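Local coordinates for protein kojibiose phosphorylase (Gut metagenome, PDB 6W0P) that belongs to glycoside hydrolase family 65, combining an N-terminal beta-sandwich domain, a helical catalytic barrel and a small C-terminal beta domain, at residues A[543-548]-A[608-613]; A[583-587]-A[616-621]; A[59-63]-A[253-257]; A[34-39]-A[323-329]; A[735-739]-A[748-752]. Where two conformers were deposited one is given. Residue numbers count along the deposited sequence, not the author numbering.

Contact 1: A[543-548]-A[608-613]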
# COMPACT_ATOMS: atom_id res chain seq x y z
N THR A 543 -30.77 15.59 18.78
CA THR A 543 -30.98 15.30 17.32
C THR A 543 -31.32 13.82 17.12
O THR A 543 -31.82 13.47 16.05
CB THR A 543 -29.76 15.71 16.48
OG1 THR A 543 -28.72 14.80 16.82
CG2 THR A 543 -29.33 17.14 16.71
N LEU A 544 -31.01 12.99 18.12
CA LEU A 544 -31.15 11.51 18.08
C LEU A 544 -30.13 10.90 17.09
O LEU A 544 -30.30 9.72 16.74
CB LEU A 544 -32.59 11.12 17.68
CG LEU A 544 -33.74 11.74 18.48
CD1 LEU A 544 -35.07 11.24 17.95
CD2 LEU A 544 -33.64 11.45 19.98
N LEU A 545 -29.10 11.65 16.66
CA LEU A 545 -28.10 11.17 15.65
C LEU A 545 -26.92 10.48 16.36
O LEU A 545 -26.50 10.96 17.42
CB LEU A 545 -27.59 12.32 14.79
CG LEU A 545 -28.62 12.96 13.86
CD1 LEU A 545 -28.07 14.21 13.20
CD2 LEU A 545 -29.08 11.98 12.78
N PHE A 546 -26.42 9.38 15.80
CA PHE A 546 -25.03 8.91 16.02
C PHE A 546 -24.13 9.61 15.01
O PHE A 546 -24.57 9.80 13.83
CB PHE A 546 -24.92 7.40 15.88
CG PHE A 546 -25.67 6.63 16.93
CD1 PHE A 546 -25.09 6.33 18.16
CD2 PHE A 546 -26.98 6.23 16.70
CE1 PHE A 546 -25.81 5.64 19.12
CE2 PHE A 546 -27.68 5.52 17.66
CZ PHE A 546 -27.09 5.22 18.87
N GLU A 547 -22.95 10.03 15.44
CA GLU A 547 -21.93 10.57 14.51
C GLU A 547 -21.07 9.38 14.10
O GLU A 547 -20.65 8.68 14.99
CB GLU A 547 -21.11 11.71 15.12
CG GLU A 547 -20.21 12.40 14.09
CD GLU A 547 -19.39 13.58 14.58
OE1 GLU A 547 -19.19 13.70 15.81
OE2 GLU A 547 -18.91 14.35 13.74
N GLN A 548 -20.87 9.16 12.80
CA GLN A 548 -20.26 7.92 12.26
C GLN A 548 -18.86 7.75 12.84
O GLN A 548 -18.48 6.61 13.14
CB GLN A 548 -20.19 7.94 10.73
CG GLN A 548 -19.80 6.60 10.18
CD GLN A 548 -19.83 6.60 8.68
OE1 GLN A 548 -20.88 6.74 8.07
NE2 GLN A 548 -18.66 6.42 8.09
N ALA A 608 -34.22 9.84 12.08
CA ALA A 608 -33.19 10.91 12.17
C ALA A 608 -31.91 10.40 11.50
O ALA A 608 -31.39 11.10 10.63
CB ALA A 608 -32.94 11.29 13.61
N ASN A 609 -31.47 9.20 11.84
CA ASN A 609 -30.19 8.64 11.30
C ASN A 609 -30.36 8.28 9.83
O ASN A 609 -29.42 8.50 9.06
CB ASN A 609 -29.66 7.51 12.16
CG ASN A 609 -29.20 8.03 13.51
OD1 ASN A 609 -28.03 8.36 13.63
ND2 ASN A 609 -30.09 8.13 14.50
N TYR A 610 -31.51 7.76 9.45
CA TYR A 610 -31.80 7.41 8.04
C TYR A 610 -31.71 8.69 7.20
O TYR A 610 -31.10 8.66 6.10
CB TYR A 610 -33.16 6.73 7.90
CG TYR A 610 -33.52 6.35 6.49
CD1 TYR A 610 -33.18 5.11 5.96
CD2 TYR A 610 -34.20 7.24 5.68
CE1 TYR A 610 -33.51 4.77 4.66
CE2 TYR A 610 -34.54 6.91 4.38
CZ TYR A 610 -34.16 5.69 3.86
OH TYR A 610 -34.54 5.41 2.58
N ASN A 611 -32.35 9.77 7.68
CA ASN A 611 -32.47 11.04 6.92
C ASN A 611 -31.08 11.64 6.78
O ASN A 611 -30.84 12.26 5.76
CB ASN A 611 -33.41 12.05 7.59
CG ASN A 611 -34.89 11.80 7.34
OD1 ASN A 611 -35.25 10.98 6.51
ND2 ASN A 611 -35.74 12.47 8.10
N TYR A 612 -30.20 11.51 7.78
CA TYR A 612 -28.83 12.08 7.68
C TYR A 612 -27.94 11.20 6.77
O TYR A 612 -27.26 11.78 5.93
CB TYR A 612 -28.19 12.28 9.06
CG TYR A 612 -26.89 13.02 8.95
CD1 TYR A 612 -26.84 14.40 8.96
CD2 TYR A 612 -25.71 12.32 8.74
CE1 TYR A 612 -25.63 15.07 8.81
CE2 TYR A 612 -24.50 12.97 8.62
CZ TYR A 612 -24.45 14.35 8.66
OH TYR A 612 -23.25 14.96 8.48
N TYR A 613 -27.95 9.88 6.91
CA TYR A 613 -26.94 8.97 6.30
C TYR A 613 -27.36 8.41 4.94
O TYR A 613 -26.46 8.28 4.10
CB TYR A 613 -26.55 7.88 7.30
CG TYR A 613 -25.69 8.41 8.42
CD1 TYR A 613 -24.42 8.90 8.18
CD2 TYR A 613 -26.16 8.44 9.71
CE1 TYR A 613 -23.64 9.41 9.21
CE2 TYR A 613 -25.38 8.92 10.75
CZ TYR A 613 -24.12 9.42 10.50
OH TYR A 613 -23.39 9.90 11.54
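A single side chain, N609, bonds to the backbone of 543-548 through both ends of its amide: ND2 donates to L544 O at 2.8 Å, while OD1 accepts from F546 N at 2.9 Å. The two bonds straddle L545; ND2 also reaches back to Q605 O, one turn earlier on the helix. One helical turn further on, Y613 OH donates to F546 O (2.6 Å), so the loop is held by polar groups on one side of helix 603-613. That helix belongs to the catalytic domain, the (alpha/alpha)6 barrel of family 65, and the loop runs alongside its C-terminal half. Beside the polar line, L545 CD2 packs on A608 CB at 4.0 Å and Y612 CB at 3.8 Å, and L544 CB meets A608 CB at 4.1 Å. Upstream, T543 forms an ST turn, its OG1 accepting from L545 N at 3.2 Å. F546 turns its ring to F593, edge-to-face.

Contact 2: A[583-587]-A[616-621]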
# COMPACT_ATOMS: atom_id res chain seq x y z
N ASP A 583 -17.90 13.51 2.81
CA ASP A 583 -18.97 12.93 3.66
C ASP A 583 -19.78 11.94 2.81
O ASP A 583 -20.97 11.73 3.11
CB ASP A 583 -19.78 14.05 4.30
CG ASP A 583 -20.66 14.81 3.34
OD1 ASP A 583 -20.47 14.68 2.10
OD2 ASP A 583 -21.54 15.52 3.85
N ILE A 584 -19.17 11.40 1.77
CA ILE A 584 -19.76 10.33 0.92
C ILE A 584 -19.43 9.01 1.61
O ILE A 584 -18.25 8.78 1.93
CB ILE A 584 -19.18 10.37 -0.50
CG1 ILE A 584 -19.43 11.71 -1.21
CG2 ILE A 584 -19.70 9.21 -1.31
CD1 ILE A 584 -18.50 11.95 -2.36
N ILE A 585 -20.44 8.16 1.78
CA ILE A 585 -20.39 6.88 2.54
C ILE A 585 -20.59 5.72 1.56
O ILE A 585 -21.45 5.83 0.63
CB ILE A 585 -21.44 6.90 3.65
CG1 ILE A 585 -21.08 7.93 4.73
CG2 ILE A 585 -21.65 5.54 4.26
CD1 ILE A 585 -22.29 8.43 5.48
N LYS A 586 -19.80 4.67 1.72
CA LYS A 586 -19.86 3.50 0.82
C LYS A 586 -21.12 2.69 1.13
O LYS A 586 -21.80 2.28 0.20
CB LYS A 586 -18.59 2.68 0.97
CG LYS A 586 -18.49 1.47 0.04
CD LYS A 586 -17.23 0.70 0.36
CE LYS A 586 -17.13 -0.64 -0.32
NZ LYS A 586 -16.86 -0.39 -1.75
N GLN A 587 -21.39 2.43 2.39
CA GLN A 587 -22.39 1.41 2.77
C GLN A 587 -22.81 1.68 4.21
O GLN A 587 -22.20 2.50 4.89
CB GLN A 587 -21.79 0.02 2.58
CG GLN A 587 -20.62 -0.30 3.52
CD GLN A 587 -19.88 -1.55 3.11
OE1 GLN A 587 -18.99 -1.50 2.27
NE2 GLN A 587 -20.20 -2.68 3.71
N ARG A 616 -26.20 10.61 1.96
CA ARG A 616 -24.72 10.63 1.85
C ARG A 616 -24.16 9.27 1.41
O ARG A 616 -22.93 9.17 1.27
CB ARG A 616 -24.12 11.03 3.20
CG ARG A 616 -24.54 12.42 3.64
CD ARG A 616 -23.89 12.86 4.93
NE ARG A 616 -23.92 14.31 5.05
CZ ARG A 616 -25.00 15.01 5.41
NH1 ARG A 616 -26.15 14.39 5.67
NH2 ARG A 616 -24.93 16.33 5.51
N THR A 617 -25.00 8.25 1.19
CA THR A 617 -24.55 6.86 0.96
C THR A 617 -24.60 6.54 -0.55
O THR A 617 -25.66 6.66 -1.18
CB THR A 617 -25.34 5.85 1.78
OG1 THR A 617 -25.24 6.25 3.14
CG2 THR A 617 -24.80 4.45 1.59
N LEU A 618 -23.44 6.18 -1.11
CA LEU A 618 -23.28 5.90 -2.56
C LEU A 618 -23.98 4.58 -2.90
O LEU A 618 -24.47 4.47 -4.02
CB LEU A 618 -21.78 5.85 -2.85
CG LEU A 618 -21.35 6.15 -4.28
CD1 LEU A 618 -21.80 7.52 -4.72
CD2 LEU A 618 -19.83 6.05 -4.36
N HIS A 619 -24.07 3.64 -1.96
CA HIS A 619 -24.72 2.33 -2.17
C HIS A 619 -23.82 1.52 -3.10
O HIS A 619 -24.37 0.83 -3.98
CB HIS A 619 -26.16 2.46 -2.74
CG HIS A 619 -27.04 3.27 -1.87
ND1 HIS A 619 -27.34 2.89 -0.57
CD2 HIS A 619 -27.61 4.48 -2.04
CE1 HIS A 619 -28.06 3.82 0.01
NE2 HIS A 619 -28.25 4.81 -0.88
N GLU A 620 -22.49 1.63 -2.93
CA GLU A 620 -21.50 0.90 -3.76
C GLU A 620 -21.82 -0.58 -3.58
O GLU A 620 -22.46 -1.15 -4.51
CB GLU A 620 -20.05 1.24 -3.39
CG GLU A 620 -19.39 2.23 -4.35
CD GLU A 620 -17.87 2.19 -4.42
OE1 GLU A 620 -17.28 2.98 -5.22
OE2 GLU A 620 -17.26 1.36 -3.71
N SER A 621 -21.50 -1.11 -2.40
CA SER A 621 -21.60 -2.55 -2.06
C SER A 621 -23.00 -3.11 -2.34
O SER A 621 -24.03 -2.38 -2.26
CB SER A 621 -21.20 -2.80 -0.65
OG SER A 621 -22.07 -2.13 0.23
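D583 opens the first segment with a salt bridge, its OD2 accepting from R616 NE at 2.9 Å. The same carboxylate is held by H557, and Q463 of the second subunit bonds both D583 and R616, which places this ion pair at the dimer interface. The CA-to-CB bond of I584 points away from 616-621, yet its CG2 lies 4.2 Å from L618 CB, and its CA makes a CH...O contact with R616 O (3.4 Å). At I585 the backbones join: I585 N donates to R616 O and L618 N to I585 O, both at 2.7 Å. These two bonds bracket T617 and make a single parallel beta bridge, I585 with T617, between two loops of the helical catalytic domain: one leads into helix 590-596, the other from helix 603-613 to helix 624-634. The CD1 of I585 also packs 3.9 Å from R616 CB. K586 contributes both backbone and side chain. Its O accepts from E620 N at 3.3 Å, with a weak bond from H619 N at 3.4 Å, while its extended side chain brings NZ to 2.7 Å from E620 OE2 in a second salt bridge, although the E620 side chain is poorly ordered. Last, Q587 CB rests 3.2 Å from S621 OG, and its backbone N lies 4.0 Å from T617 CG2.

Contact 3: A[59-63]-A[253-257]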
# COMPACT_ATOMS: atom_id res chain seq x y z
N TYR A 59 -14.48 -26.66 -7.46
CA TYR A 59 -13.88 -26.33 -6.16
C TYR A 59 -14.45 -27.21 -5.08
O TYR A 59 -15.60 -27.64 -5.20
CB TYR A 59 -14.09 -24.86 -5.84
CG TYR A 59 -13.96 -23.96 -7.04
CD1 TYR A 59 -12.71 -23.54 -7.49
CD2 TYR A 59 -15.08 -23.53 -7.74
CE1 TYR A 59 -12.59 -22.69 -8.57
CE2 TYR A 59 -14.97 -22.69 -8.83
CZ TYR A 59 -13.72 -22.26 -9.25
OH TYR A 59 -13.60 -21.43 -10.31
N PHE A 60 -13.65 -27.42 -4.05
CA PHE A 60 -13.99 -28.14 -2.80
C PHE A 60 -13.77 -27.18 -1.64
O PHE A 60 -12.68 -26.61 -1.55
CB PHE A 60 -13.13 -29.40 -2.67
CG PHE A 60 -13.35 -30.39 -3.79
CD1 PHE A 60 -14.34 -31.37 -3.68
CD2 PHE A 60 -12.61 -30.32 -4.96
CE1 PHE A 60 -14.56 -32.27 -4.71
CE2 PHE A 60 -12.83 -31.22 -5.99
CZ PHE A 60 -13.80 -32.21 -5.87
N ASN A 61 -14.80 -27.00 -0.81
CA ASN A 61 -14.79 -26.04 0.32
C ASN A 61 -13.60 -26.40 1.21
O ASN A 61 -13.59 -27.54 1.72
CB ASN A 61 -16.14 -26.07 1.03
CG ASN A 61 -16.51 -24.79 1.74
OD1 ASN A 61 -15.73 -24.26 2.52
ND2 ASN A 61 -17.72 -24.31 1.48
N GLY A 62 -12.61 -25.51 1.35
CA GLY A 62 -11.48 -25.69 2.29
C GLY A 62 -10.25 -26.31 1.62
O GLY A 62 -9.26 -26.55 2.31
N ILE A 63 -10.32 -26.58 0.32
CA ILE A 63 -9.16 -27.05 -0.48
C ILE A 63 -8.54 -25.82 -1.13
O ILE A 63 -9.20 -25.20 -1.97
CB ILE A 63 -9.57 -28.11 -1.50
CG1 ILE A 63 -9.90 -29.44 -0.82
CG2 ILE A 63 -8.49 -28.27 -2.56
CD1 ILE A 63 -8.77 -30.05 0.01
N ASN A 253 -15.35 -38.05 -5.16
CA ASN A 253 -14.16 -37.25 -4.81
C ASN A 253 -14.04 -37.32 -3.29
O ASN A 253 -15.03 -36.93 -2.61
CB ASN A 253 -14.27 -35.83 -5.38
CG ASN A 253 -14.31 -35.83 -6.89
OD1 ASN A 253 -13.38 -36.28 -7.54
ND2 ASN A 253 -15.37 -35.32 -7.47
N ILE A 254 -12.93 -37.87 -2.79
CA ILE A 254 -12.65 -37.93 -1.32
C ILE A 254 -11.46 -37.01 -1.04
O ILE A 254 -10.36 -37.25 -1.59
CB ILE A 254 -12.40 -39.37 -0.83
CG1 ILE A 254 -13.51 -40.33 -1.25
CG2 ILE A 254 -12.21 -39.37 0.68
CD1 ILE A 254 -14.87 -40.01 -0.62
N ILE A 255 -11.67 -36.01 -0.19
CA ILE A 255 -10.65 -34.98 0.13
C ILE A 255 -10.16 -35.21 1.56
O ILE A 255 -10.93 -35.75 2.37
CB ILE A 255 -11.21 -33.55 -0.06
CG1 ILE A 255 -12.29 -33.21 0.96
CG2 ILE A 255 -11.71 -33.36 -1.48
CD1 ILE A 255 -12.70 -31.76 0.94
N ASP A 256 -8.91 -34.84 1.83
CA ASP A 256 -8.37 -34.72 3.21
C ASP A 256 -7.82 -33.30 3.37
O ASP A 256 -6.69 -33.03 2.89
CB ASP A 256 -7.31 -35.79 3.50
CG ASP A 256 -6.73 -35.66 4.89
OD1 ASP A 256 -7.39 -35.04 5.75
OD2 ASP A 256 -5.60 -36.15 5.10
N LYS A 257 -8.59 -32.43 4.02
CA LYS A 257 -8.22 -31.01 4.22
C LYS A 257 -7.10 -30.89 5.27
O LYS A 257 -6.43 -29.86 5.26
CB LYS A 257 -9.47 -30.20 4.59
CG LYS A 257 -10.52 -30.09 3.49
CD LYS A 257 -11.63 -29.11 3.80
CE LYS A 257 -12.69 -29.68 4.72
NZ LYS A 257 -13.40 -28.61 5.46
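Within the N-terminal beta-sandwich domain, a type II beta turn from F60 to I63, closed by I63 N to F60 O at 3.0 Å, packs against the end of strand 245-256, part of the large antiparallel sheet. No hydrogen bond links the two segments directly. Apolar packing makes up much of the interface: I255 CG2 sits over one face of the F60 ring, 4.0 Å from CD1, and I255 CD1 lies 4.0 Å from I63 CG1, so the isoleucine fills the space between the aromatic ring and the far end of the turn. N253 adds its CB, 3.6 Å from F60 CE1. Polar groups are satisfied by other residues. N61 bonds to T333 and R401, N253 OD1 to S213, and K257 NZ reaches T331 and N332 besides its salt bridge with D329; the turn and the strand end thus both face the loop that follows helix 308-324. What remains is contact with the aliphatic part of K257, which runs across the turn: CG is 3.9 Å from I63 CD1. G62 has a positive phi of 95°, and a CB there would collide with this lysine, since G62 CA already stands just 3.7 Å from K257 CD.

Contact 4: A[34-39]-A[323-329]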
# COMPACT_ATOMS: atom_id res chain seq x y z
N SER A 34 -24.24 -22.58 -12.14
CA SER A 34 -23.32 -23.33 -11.25
C SER A 34 -24.14 -24.27 -10.35
O SER A 34 -25.21 -23.86 -9.83
CB SER A 34 -22.47 -22.41 -10.40
OG SER A 34 -21.56 -21.65 -11.19
N LEU A 35 -23.62 -25.49 -10.15
CA LEU A 35 -24.13 -26.43 -9.12
C LEU A 35 -23.21 -26.36 -7.91
O LEU A 35 -22.01 -26.01 -8.06
CB LEU A 35 -24.17 -27.85 -9.70
CG LEU A 35 -25.08 -28.06 -10.91
CD1 LEU A 35 -25.04 -29.52 -11.35
CD2 LEU A 35 -26.49 -27.64 -10.59
N GLY A 36 -23.76 -26.65 -6.74
CA GLY A 36 -22.99 -26.70 -5.49
C GLY A 36 -23.71 -27.52 -4.46
O GLY A 36 -24.96 -27.55 -4.50
N ASN A 37 -22.97 -28.20 -3.60
CA ASN A 37 -23.56 -29.04 -2.53
C ASN A 37 -22.78 -28.77 -1.24
O ASN A 37 -22.77 -29.68 -0.41
CB ASN A 37 -23.64 -30.51 -2.95
CG ASN A 37 -22.29 -31.16 -3.20
OD1 ASN A 37 -21.24 -30.54 -3.06
ND2 ASN A 37 -22.31 -32.44 -3.57
N GLU A 38 -22.24 -27.54 -1.08
CA GLU A 38 -21.42 -27.03 0.05
C GLU A 38 -20.03 -27.69 0.06
O GLU A 38 -19.02 -26.96 0.12
CB GLU A 38 -22.04 -27.28 1.42
CG GLU A 38 -21.25 -26.64 2.54
CD GLU A 38 -21.51 -27.20 3.93
OE1 GLU A 38 -22.69 -27.22 4.33
OE2 GLU A 38 -20.52 -27.57 4.62
N TYR A 39 -19.99 -29.02 0.02
CA TYR A 39 -18.73 -29.79 -0.04
C TYR A 39 -17.95 -29.41 -1.29
O TYR A 39 -16.73 -29.31 -1.25
CB TYR A 39 -19.05 -31.28 -0.07
CG TYR A 39 -17.87 -32.21 -0.23
CD1 TYR A 39 -17.05 -32.54 0.85
CD2 TYR A 39 -17.63 -32.82 -1.44
CE1 TYR A 39 -16.00 -33.43 0.71
CE2 TYR A 39 -16.58 -33.71 -1.60
CZ TYR A 39 -15.78 -34.04 -0.52
OH TYR A 39 -14.78 -34.94 -0.69
N GLN A 323 -27.52 -24.41 -2.03
CA GLN A 323 -26.31 -24.98 -2.69
C GLN A 323 -25.04 -24.55 -1.96
O GLN A 323 -24.12 -25.39 -1.81
CB GLN A 323 -26.23 -24.55 -4.16
CG GLN A 323 -27.18 -25.32 -5.07
CD GLN A 323 -26.71 -25.40 -6.50
OE1 GLN A 323 -26.75 -26.46 -7.10
NE2 GLN A 323 -26.26 -24.29 -7.05
N ALA A 324 -25.01 -23.31 -1.48
CA ALA A 324 -23.82 -22.74 -0.81
C ALA A 324 -23.53 -23.44 0.52
O ALA A 324 -22.34 -23.59 0.85
CB ALA A 324 -24.01 -21.26 -0.63
N TYR A 325 -24.55 -23.80 1.31
CA TYR A 325 -24.37 -24.34 2.68
C TYR A 325 -25.61 -25.12 3.14
O TYR A 325 -26.73 -24.63 2.98
CB TYR A 325 -24.14 -23.19 3.66
CG TYR A 325 -23.20 -23.52 4.78
CD1 TYR A 325 -21.85 -23.60 4.55
CD2 TYR A 325 -23.66 -23.76 6.07
CE1 TYR A 325 -20.97 -23.93 5.56
CE2 TYR A 325 -22.78 -24.09 7.10
CZ TYR A 325 -21.42 -24.16 6.85
OH TYR A 325 -20.52 -24.43 7.84
N HIS A 326 -25.42 -26.30 3.73
CA HIS A 326 -26.57 -27.03 4.35
C HIS A 326 -26.14 -27.76 5.62
O HIS A 326 -26.91 -28.61 6.07
CB HIS A 326 -27.23 -27.95 3.32
CG HIS A 326 -26.38 -29.11 2.88
ND1 HIS A 326 -25.46 -29.01 1.87
CD2 HIS A 326 -26.35 -30.39 3.30
CE1 HIS A 326 -24.88 -30.18 1.70
NE2 HIS A 326 -25.40 -31.06 2.56
N GLY A 327 -24.99 -27.42 6.21
CA GLY A 327 -24.53 -28.03 7.46
C GLY A 327 -23.80 -29.34 7.21
O GLY A 327 -23.82 -30.22 8.09
N PHE A 328 -23.17 -29.50 6.05
CA PHE A 328 -22.42 -30.74 5.73
C PHE A 328 -21.17 -30.85 6.61
O PHE A 328 -20.80 -31.97 6.95
CB PHE A 328 -21.99 -30.79 4.27
CG PHE A 328 -21.30 -32.08 3.91
CD1 PHE A 328 -22.03 -33.25 3.74
CD2 PHE A 328 -19.92 -32.13 3.76
CE1 PHE A 328 -21.41 -34.45 3.43
CE2 PHE A 328 -19.29 -33.34 3.46
CZ PHE A 328 -20.03 -34.49 3.30
N ASP A 329 -20.53 -29.73 6.95
CA ASP A 329 -19.18 -29.74 7.57
C ASP A 329 -18.94 -28.50 8.44
O ASP A 329 -18.88 -27.39 7.91
CB ASP A 329 -18.10 -29.81 6.49
CG ASP A 329 -16.70 -30.07 7.03
OD1 ASP A 329 -16.45 -29.86 8.24
OD2 ASP A 329 -15.85 -30.49 6.22
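The carboxylate of E38 accepts from three successive backbone amides: OE1 takes H326 N and F328 N, both at 2.9 Å, and weakly G327 N at 3.0 Å, while OE2 bonds to N332. This gathers the turn that follows helix 308-324 around one buried acid. At the other end Q323, in the last turn of that helix, pairs its amide with the backbone around L35, NE2 donating to S34 O and OE1 accepting from G36 N, both at 3.0 Å. A weak bond from E38 N to Q323 O (2.9 Å) lies between them. Farther out, E38 CD rests over one face of the Y325 ring, 3.7 Å from CD1, and Y39 CD1 touches F328 CE2 at 3.5 Å. The contact joins the small sheet of the N-terminal domain to the start of the catalytic domain. Its chemistry sets peptide NH dipoles against the buried E38 carboxylate, while the Q323 amide serves as both donor and acceptor.

Contact 5: A[735-739]-A[748-752]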
# COMPACT_ATOMS: atom_id res chain seq x y z
N ILE A 735 -47.51 -14.41 18.97
CA ILE A 735 -46.94 -13.62 17.85
C ILE A 735 -47.55 -12.22 17.89
O ILE A 735 -48.74 -12.09 18.20
CB ILE A 735 -47.16 -14.39 16.53
CG1 ILE A 735 -46.65 -13.62 15.31
CG2 ILE A 735 -48.62 -14.80 16.37
CD1 ILE A 735 -46.73 -14.42 14.04
N ASN A 736 -46.72 -11.22 17.62
CA ASN A 736 -47.08 -9.79 17.68
C ASN A 736 -47.21 -9.29 16.24
O ASN A 736 -46.18 -9.34 15.50
CB ASN A 736 -46.04 -9.09 18.55
CG ASN A 736 -46.53 -7.76 19.03
OD1 ASN A 736 -46.88 -6.92 18.21
ND2 ASN A 736 -46.61 -7.58 20.34
N VAL A 737 -48.41 -8.92 15.79
CA VAL A 737 -48.66 -8.42 14.40
C VAL A 737 -49.29 -7.02 14.46
O VAL A 737 -50.38 -6.85 15.08
CB VAL A 737 -49.51 -9.40 13.56
CG1 VAL A 737 -49.49 -9.02 12.09
CG2 VAL A 737 -49.06 -10.85 13.70
N TYR A 738 -48.64 -6.05 13.80
CA TYR A 738 -49.07 -4.63 13.78
C TYR A 738 -49.20 -4.16 15.23
O TYR A 738 -50.09 -3.37 15.54
CB TYR A 738 -50.36 -4.47 12.97
CG TYR A 738 -50.23 -4.85 11.51
CD1 TYR A 738 -49.23 -4.31 10.71
CD2 TYR A 738 -51.10 -5.76 10.93
CE1 TYR A 738 -49.10 -4.64 9.37
CE2 TYR A 738 -50.98 -6.10 9.59
CZ TYR A 738 -49.97 -5.55 8.81
OH TYR A 738 -49.83 -5.91 7.49
N GLY A 739 -48.32 -4.66 16.12
CA GLY A 739 -48.20 -4.22 17.51
C GLY A 739 -49.23 -4.86 18.44
O GLY A 739 -49.21 -4.46 19.62
N LEU A 748 -54.15 -17.60 11.72
CA LEU A 748 -54.46 -16.17 12.00
C LEU A 748 -54.79 -15.48 10.67
O LEU A 748 -53.99 -15.58 9.73
CB LEU A 748 -53.24 -15.53 12.68
CG LEU A 748 -53.31 -15.37 14.19
CD1 LEU A 748 -53.79 -16.63 14.89
CD2 LEU A 748 -51.96 -14.96 14.73
N GLU A 749 -55.90 -14.75 10.63
CA GLU A 749 -56.34 -13.94 9.46
C GLU A 749 -56.47 -12.50 9.96
O GLU A 749 -57.43 -12.26 10.70
CB GLU A 749 -57.66 -14.50 8.94
CG GLU A 749 -57.91 -14.33 7.47
CD GLU A 749 -58.80 -15.43 6.88
OE1 GLU A 749 -58.38 -16.62 6.89
OE2 GLU A 749 -59.92 -15.11 6.45
N ILE A 750 -55.51 -11.63 9.67
CA ILE A 750 -55.48 -10.23 10.21
C ILE A 750 -55.72 -9.25 9.06
O ILE A 750 -54.97 -9.32 8.09
CB ILE A 750 -54.15 -9.95 10.94
CG1 ILE A 750 -54.00 -10.88 12.15
CG2 ILE A 750 -54.04 -8.49 11.36
CD1 ILE A 750 -52.65 -10.81 12.81
N LYS A 751 -56.73 -8.39 9.18
CA LYS A 751 -57.03 -7.30 8.20
C LYS A 751 -55.94 -6.24 8.29
O LYS A 751 -55.41 -6.05 9.39
CB LYS A 751 -58.39 -6.63 8.43
CG LYS A 751 -59.59 -7.51 8.10
CD LYS A 751 -60.91 -6.76 8.12
CE LYS A 751 -61.95 -7.41 9.01
NZ LYS A 751 -62.27 -8.79 8.56
N ARG A 752 -55.64 -5.55 7.19
CA ARG A 752 -54.56 -4.53 7.15
C ARG A 752 -55.16 -3.13 7.37
O ARG A 752 -56.07 -2.73 6.64
CB ARG A 752 -53.78 -4.73 5.84
CG ARG A 752 -52.98 -6.03 5.81
CD ARG A 752 -52.02 -6.20 4.65
NE ARG A 752 -51.12 -5.06 4.56
CZ ARG A 752 -50.44 -4.71 3.47
NH1 ARG A 752 -50.52 -5.44 2.37
NH2 ARG A 752 -49.69 -3.62 3.49
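Two strand ends face each other across a gap, their CA atoms 8.2 Å apart at V737 and I750, and run within 12° of the same direction. They belong to different sheets of the small C-terminal beta domain, 733-737 to a mixed sheet of four strands and 747-751 to the edge of an antiparallel one, so side chains rather than backbone bonds join them. In the strands alternate residues point inward; Y738, just past the strand end, does so too, its left-handed backbone (phi 55°) breaking the alternation. I735 sends CG2 against L748 CD2 at 3.7 Å; next, I750 projects as the main bump, its CD1 pressing on V737 CB at 3.5 Å, while its CG2 meets the edge of the Y738 ring, 4.0 Å from CD2. The hollow that receives I750 is therefore lined by V737 and Y738, with Y742 of strand 740-744 also against it. Y738 closes its outer end, the ring beside the aliphatic part of R752; Y738 OH bonds to P694 O, and the R752 guanidinium to D719 O and S696. Between the segments the inner contacts are thus aliphatic, and the polar ends of Y738 and R752 lie at the outer end, with partners in neighbouring loops.

Overall arrangement
Along the chain, contact 3 is nested inside the loop closed by contact 4; contacts 1 and 2 follow with alternating segments, and contact 5 comes last. Contacts 3 and 4, centres about 12 Å apart, share the small sheet 35-36, 40-42 and 58-60 and meet at Y39, whose OH bonds to N253 O and whose O bonds to N61 N; contact 4 joins the N-terminal domain to the start of the catalytic domain, and contact 3 packs beside it within the former. Contact 1 lies on the last turns of helix 603-613, and contact 2, centres about 14 Å apart, uses the loop leaving it; I585 packs on Q548 and Y613. Contact 5, its centre about 31 Å from that of contact 1, lies between two C-terminal sheets, one including strand 303-305.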